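Local coordinates for protein histone-lysine N-methyltransferase, H3 lysine-9 specific SUVH4 (Arabidopsis thaliana, PDB 4QEO) that methylates histone H3 to set a mark of transcriptional repression, and binds methylated DNA, so coupling DNA methylation to histone methylation, at residues Phe193-Gly198 with Thr203-Arg208; Cys17-Asn22 with Ala488-Ser493. All blocks are in the same frame, centred on the assembly; numbering follows the deposited sequence.

Both contacts lie at the surface, but they join very different things. Interaction 1 pairs neighbouring strands of one beta hairpin in the SRA domain, its centre about 38 Å from that of the chain; interaction 2, its centre about 5 Å from that of the chain, brings the N-terminal helix 10-30 up against a SET-domain loop more than 460 residues further on. The hairpin is nested inside the long chain loop that interaction 2 closes, and the two stay about 27 Å apart at their nearest atoms. Their chemistry follows suit: main-chain hydrogen bonds and aromatic side chains in 193-198 with 203-208, a two-pronged salt bridge and one bridging water in 17-22 with 488-493.

Interaction 1: Phe193-Gly198 with Thr203-Arg208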
loop_
_atom_site.group_PDB
_atom_site.type_symbol
_atom_site.label_atom_id
_atom_site.label_comp_id
_atom_site.label_asym_id
_atom_site.label_seq_id
_atom_site.Cartn_x
_atom_site.Cartn_y
_atom_site.Cartn_z
ATOM N N PHE A 193 -6.643 35.928 -9.660
ATOM C CA PHE A 193 -7.175 35.206 -10.807
ATOM C C PHE A 193 -7.608 36.180 -11.864
ATOM O O PHE A 193 -7.895 37.352 -11.574
ATOM C CB PHE A 193 -8.372 34.329 -10.395
ATOM C CG PHE A 193 -9.575 35.132 -9.983
ATOM C CD1 PHE A 193 -9.678 35.625 -8.685
ATOM C CD2 PHE A 193 -10.585 35.419 -10.896
ATOM C CE1 PHE A 193 -10.765 36.389 -8.303
ATOM C CE2 PHE A 193 -11.682 36.203 -10.519
ATOM C CZ PHE A 193 -11.764 36.693 -9.234
ATOM N N TRP A 194 -7.660 35.719 -13.104
ATOM C CA TRP A 194 -8.051 36.655 -14.163
ATOM C C TRP A 194 -8.494 35.877 -15.379
ATOM O O TRP A 194 -8.324 34.678 -15.414
ATOM C CB TRP A 194 -6.880 37.595 -14.511
ATOM C CG TRP A 194 -5.719 36.875 -15.095
ATOM C CD1 TRP A 194 -5.448 36.680 -16.428
ATOM C CD2 TRP A 194 -4.671 36.210 -14.368
ATOM N NE1 TRP A 194 -4.290 35.946 -16.565
ATOM C CE2 TRP A 194 -3.792 35.653 -15.318
ATOM C CE3 TRP A 194 -4.382 36.050 -13.002
ATOM C CZ2 TRP A 194 -2.653 34.932 -14.948
ATOM C CZ3 TRP A 194 -3.241 35.335 -12.639
ATOM C CH2 TRP A 194 -2.400 34.783 -13.607
ATOM N N ALA A 195 -9.074 36.553 -16.372
ATOM C CA ALA A 195 -9.455 35.894 -17.612
ATOM C C ALA A 195 -8.512 36.374 -18.690
ATOM O O ALA A 195 -8.142 37.532 -18.693
ATOM C CB ALA A 195 -10.881 36.277 -17.988
ATOM N N GLN A 196 -8.133 35.502 -19.611
ATOM C CA GLN A 196 -7.333 35.922 -20.759
ATOM C C GLN A 196 -7.544 34.913 -21.874
ATOM O O GLN A 196 -8.137 33.879 -21.643
ATOM C CB GLN A 196 -5.847 35.987 -20.391
ATOM C CG GLN A 196 -5.206 34.633 -20.100
ATOM C CD GLN A 196 -3.684 34.708 -20.063
ATOM O OE1 GLN A 196 -3.088 35.119 -19.064
ATOM N NE2 GLN A 196 -3.049 34.319 -21.163
ATOM N N LYS A 197 -7.062 35.208 -23.077
ATOM C CA LYS A 197 -7.022 34.208 -24.129
ATOM C C LYS A 197 -5.932 33.199 -23.801
ATOM O O LYS A 197 -4.806 33.579 -23.500
ATOM C CB LYS A 197 -6.744 34.868 -25.488
ATOM C CG LYS A 197 -7.901 35.706 -25.992
ATOM C CD LYS A 197 -9.208 34.920 -25.906
ATOM C CE LYS A 197 -10.417 35.727 -26.383
ATOM N NZ LYS A 197 -11.586 34.854 -26.698
ATOM N N GLY A 198 -6.284 31.922 -23.831
ATOM C CA GLY A 198 -5.339 30.836 -23.631
ATOM C C GLY A 198 -4.573 30.606 -24.911
ATOM O O GLY A 198 -4.806 31.297 -25.911
ATOM N N THR A 203 -11.141 32.016 -24.293
ATOM C CA THR A 203 -11.022 32.554 -22.946
ATOM C C THR A 203 -10.788 31.424 -21.956
ATOM O O THR A 203 -11.507 30.431 -21.970
ATOM C CB THR A 203 -12.301 33.292 -22.525
ATOM O OG1 THR A 203 -12.538 34.373 -23.433
ATOM C CG2 THR A 203 -12.162 33.847 -21.094
ATOM N N VAL A 204 -9.753 31.577 -21.136
ATOM C CA VAL A 204 -9.563 30.765 -19.947
ATOM C C VAL A 204 -9.444 31.641 -18.710
ATOM O O VAL A 204 -9.006 32.802 -18.777
ATOM C CB VAL A 204 -8.313 29.885 -20.021
ATOM C CG1 VAL A 204 -8.483 28.837 -21.108
ATOM C CG2 VAL A 204 -7.047 30.739 -20.196
ATOM N N TYR A 205 -9.883 31.087 -17.589
ATOM C CA TYR A 205 -9.647 31.699 -16.293
ATOM C C TYR A 205 -8.364 31.099 -15.773
ATOM O O TYR A 205 -8.090 29.940 -16.004
ATOM C CB TYR A 205 -10.834 31.467 -15.354
ATOM C CG TYR A 205 -11.957 32.388 -15.753
ATOM C CD1 TYR A 205 -12.887 32.009 -16.732
ATOM C CD2 TYR A 205 -12.031 33.669 -15.236
ATOM C CE1 TYR A 205 -13.894 32.885 -17.144
ATOM C CE2 TYR A 205 -13.021 34.547 -15.634
ATOM C CZ TYR A 205 -13.947 34.151 -16.585
ATOM O OH TYR A 205 -14.919 35.025 -16.973
ATOM N N LYS A 206 -7.555 31.910 -15.110
ATOM C CA LYS A 206 -6.272 31.462 -14.595
ATOM C C LYS A 206 -6.220 31.839 -13.135
ATOM O O LYS A 206 -6.624 32.947 -12.781
ATOM C CB LYS A 206 -5.104 32.155 -15.340
ATOM C CG LYS A 206 -4.944 31.694 -16.793
ATOM C CD LYS A 206 -3.601 32.158 -17.349
ATOM C CE LYS A 206 -3.093 31.173 -18.372
ATOM N NZ LYS A 206 -1.894 31.667 -19.103
ATOM N N TYR A 207 -5.717 30.916 -12.315
ATOM C CA TYR A 207 -5.701 31.036 -10.870
ATOM C C TYR A 207 -4.259 30.928 -10.426
ATOM O O TYR A 207 -3.619 29.915 -10.613
ATOM C CB TYR A 207 -6.604 29.963 -10.204
ATOM C CG TYR A 207 -8.047 30.211 -10.597
ATOM C CD1 TYR A 207 -8.559 29.685 -11.769
ATOM C CD2 TYR A 207 -8.860 31.039 -9.833
ATOM C CE1 TYR A 207 -9.865 29.946 -12.175
ATOM C CE2 TYR A 207 -10.177 31.315 -10.236
ATOM C CZ TYR A 207 -10.656 30.761 -11.413
ATOM O OH TYR A 207 -11.945 31.029 -11.818
ATOM N N ARG A 208 -3.733 32.013 -9.876
ATOM C CA ARG A 208 -2.382 31.984 -9.354
ATOM C C ARG A 208 -2.439 31.600 -7.879
ATOM O O ARG A 208 -3.053 32.323 -7.038
ATOM C CB ARG A 208 -1.719 33.342 -9.550
ATOM C CG ARG A 208 -0.406 33.533 -8.802
ATOM C CD ARG A 208 0.730 32.721 -9.418
ATOM N NE ARG A 208 0.717 32.686 -10.887
ATOM C CZ ARG A 208 1.206 33.654 -11.663
ATOM N NH1 ARG A 208 1.166 33.556 -12.987
ATOM N NH2 ARG A 208 1.722 34.736 -11.114
HETATM O O HOH W 1 -0.498 34.230 -18.158
#
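Trp194 lays its indole across Lys206 in an antiparallel beta hairpin of the SRA domain, formed by strands 180-197 and 203-211. The two residues are a hydrogen-bonded pair, with Trp194 N to Lys206 O at 3.0 Å and Lys206 N to Trp194 O at 2.9 Å; Gln196 and Val204 form the next such pair. Trp194 CG sits between its own backbone N and carbonyl carbon (chi1 65°), which swings the indole over the partner strand. There Lys206 CB makes a CH-pi contact with the six-membered ring, 3.9 Å from its centroid. The far end of that ring, at CH2, meets one face of the Arg208 guanidinium, whose plane stands nearly perpendicular to the indole; Arg208 NH1 itself is hydrogen-bonded to Thr127. Phe193, Ala195, Tyr205 and Tyr207 occupy the other face of the hairpin. Ala195 CB lies over the Tyr205 ring, nearest CE2 at 3.6 Å. Phe193 and Tyr207 run side by side in the same direction, their ring planes only 17° apart but slid so far that they barely overlap; the closest touch between these two side chains is Phe193 CB to Tyr207 CD2, 3.4 Å. Helix 151-161 packs against both, with Lys156 and Cys159 on Phe193 and Leu155 on Tyr207. Back on the Trp194 side, the Gln196 amide is fixed at both ends: its NE2 donates to Lys197 O, while OE1 takes a water that also reaches Lys206 NZ, and receives Trp194 NE1 on a lone pair, in the indole plane, at 2.9 Å.

Interaction 2: Cys17-Asn22 with Ala488-Ser493; sequences CLRLFN and AADNIS
Arg19 reaches out from the N-terminal helix 10-30 to grip Asp490, in the loop that follows strand 483-488 of the SET domain, tying the N-terminal helix to the SET domain. The salt bridge is bidentate and side-on. Arg19 NE donates to Asp490 OD1 at 2.8 Å and Arg19 NH2 to Asp490 OD2 at 3.1 Å, both nearly straight and both on the syn side of their oxygens. The acceptors lie in the guanidinium plane, yet the carboxylate is turned by 22° against it, so the nitrogens approach somewhat out of the carboxylate plane. With its chain extended from CG to NE (chi2 175°, chi3 174°), the arginine carries its charged end clear of the helix to meet the loop. An alanine here would remove both donors and would probably leave the Asp490 carboxylate without its charged mate and freer to turn.

Van der Waals contact adds to this: Ala489 CB sits over one face of the guanidinium, nearest Arg19 NH2 at 3.6 Å. Ala489 also touches Phe468 of strand 467-473.

A solvent link completes the contact one helical turn further along. Asn491 is anchored within the protein by its OD1, which accepts from Ala377 N. A single water bridges the two segments here, accepting from Asn491 ND2 at 3.3 Å and donating to Asn22 OD1 at 2.7 Å.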
loop_
_atom_site.group_PDB
_atom_site.type_symbol
_atom_site.label_atom_id
_atom_site.label_comp_id
_atom_site.label_asym_id
_atom_site.label_seq_id
_atom_site.Cartn_x
_atom_site.Cartn_y
_atom_site.Cartn_z
ATOM N N CYS A 17 -9.754 2.746 5.938
ATOM C CA CYS A 17 -10.649 3.108 4.847
ATOM C C CYS A 17 -10.064 2.708 3.492
ATOM O O CYS A 17 -10.766 2.145 2.644
ATOM C CB CYS A 17 -10.972 4.616 4.876
ATOM S SG CYS A 17 -11.930 5.230 3.443
ATOM N N LEU A 18 -8.781 2.997 3.309
ATOM C CA LEU A 18 -8.050 2.606 2.102
ATOM C C LEU A 18 -7.966 1.073 1.932
ATOM O O LEU A 18 -8.029 0.571 0.810
ATOM C CB LEU A 18 -6.645 3.203 2.131
ATOM C CG LEU A 18 -6.629 4.745 2.014
ATOM C CD1 LEU A 18 -5.222 5.298 2.134
ATOM C CD2 LEU A 18 -7.233 5.167 0.707
ATOM N N ARG A 19 -7.831 0.333 3.033
ATOM C CA ARG A 19 -7.838 -1.140 2.927
ATOM C C ARG A 19 -9.207 -1.643 2.486
ATOM O O ARG A 19 -9.312 -2.544 1.642
ATOM C CB ARG A 19 -7.407 -1.827 4.234
ATOM C CG ARG A 19 -5.973 -1.533 4.641
ATOM C CD ARG A 19 -5.616 -2.132 5.993
ATOM N NE ARG A 19 -4.193 -1.958 6.279
ATOM C CZ ARG A 19 -3.598 -2.350 7.402
ATOM N NH1 ARG A 19 -4.301 -2.954 8.350
ATOM N NH2 ARG A 19 -2.299 -2.154 7.568
ATOM N N LEU A 20 -10.260 -1.046 3.041
ATOM C CA LEU A 20 -11.616 -1.409 2.645
ATOM C C LEU A 20 -11.840 -1.141 1.146
ATOM O O LEU A 20 -12.400 -1.982 0.421
ATOM C CB LEU A 20 -12.637 -0.627 3.473
ATOM C CG LEU A 20 -13.949 -1.313 3.869
ATOM C CD1 LEU A 20 -14.938 -0.281 4.367
ATOM C CD2 LEU A 20 -14.564 -2.143 2.742
ATOM N N PHE A 21 -11.417 0.037 0.682
ATOM C CA PHE A 21 -11.523 0.337 -0.746
ATOM C C PHE A 21 -10.725 -0.653 -1.607
ATOM O O PHE A 21 -11.200 -1.090 -2.650
ATOM C CB PHE A 21 -11.078 1.763 -1.076
ATOM C CG PHE A 21 -10.936 2.006 -2.548
ATOM C CD1 PHE A 21 -12.060 2.104 -3.357
ATOM C CD2 PHE A 21 -9.681 2.103 -3.135
ATOM C CE1 PHE A 21 -11.935 2.316 -4.722
ATOM C CE2 PHE A 21 -9.547 2.306 -4.508
ATOM C CZ PHE A 21 -10.671 2.414 -5.300
ATOM N N ASN A 22 -9.507 -0.985 -1.186
ATOM C CA ASN A 22 -8.719 -1.973 -1.931
ATOM C C ASN A 22 -9.459 -3.296 -2.054
ATOM O O ASN A 22 -9.435 -3.955 -3.103
ATOM C CB ASN A 22 -7.366 -2.232 -1.265
ATOM C CG ASN A 22 -6.535 -3.248 -2.035
ATOM O OD1 ASN A 22 -6.023 -2.951 -3.115
ATOM N ND2 ASN A 22 -6.410 -4.454 -1.492
ATOM N N ALA A 488 1.505 -7.582 1.251
ATOM C CA ALA A 488 1.305 -6.159 1.477
ATOM C C ALA A 488 -0.134 -5.910 1.923
ATOM O O ALA A 488 -1.077 -6.309 1.238
ATOM C CB ALA A 488 1.628 -5.364 0.201
ATOM N N ALA A 489 -0.295 -5.250 3.070
ATOM C CA ALA A 489 -1.614 -4.858 3.566
ATOM C C ALA A 489 -2.067 -3.546 2.928
ATOM O O ALA A 489 -3.258 -3.221 2.886
ATOM C CB ALA A 489 -1.580 -4.699 5.082
ATOM N N ASP A 490 -1.100 -2.779 2.453
ATOM C CA ASP A 490 -1.382 -1.457 1.931
ATOM C C ASP A 490 -0.617 -1.282 0.648
ATOM O O ASP A 490 0.310 -2.041 0.362
ATOM C CB ASP A 490 -0.911 -0.399 2.931
ATOM C CG ASP A 490 -1.512 -0.591 4.304
ATOM O OD1 ASP A 490 -2.756 -0.514 4.427
ATOM O OD2 ASP A 490 -0.743 -0.809 5.260
ATOM N N ASN A 491 -0.994 -0.271 -0.127
ATOM C CA ASN A 491 -0.133 0.189 -1.197
ATOM C C ASN A 491 1.115 0.838 -0.584
ATOM O O ASN A 491 1.019 1.767 0.223
ATOM C CB ASN A 491 -0.891 1.174 -2.095
ATOM C CG ASN A 491 -2.041 0.512 -2.836
ATOM O OD1 ASN A 491 -1.875 -0.564 -3.401
ATOM N ND2 ASN A 491 -3.215 1.139 -2.814
ATOM N N ILE A 492 2.284 0.342 -0.964
ATOM C CA ILE A 492 3.538 0.776 -0.359
ATOM C C ILE A 492 4.358 1.575 -1.370
ATOM O O ILE A 492 4.482 1.173 -2.530
ATOM C CB ILE A 492 4.332 -0.458 0.173
ATOM C CG1 ILE A 492 3.466 -1.208 1.196
ATOM C CG2 ILE A 492 5.663 -0.041 0.770
ATOM C CD1 ILE A 492 3.989 -2.575 1.610
ATOM N N SER A 493 4.887 2.718 -0.941
ATOM C CA SER A 493 5.702 3.560 -1.814
ATOM C C SER A 493 7.176 3.181 -1.690
ATOM O O SER A 493 7.584 2.600 -0.686
ATOM C CB SER A 493 5.528 5.045 -1.453
ATOM O OG SER A 493 4.216 5.505 -1.725
HETATM O O HOH W 2 -6.130 -0.283 -3.404
#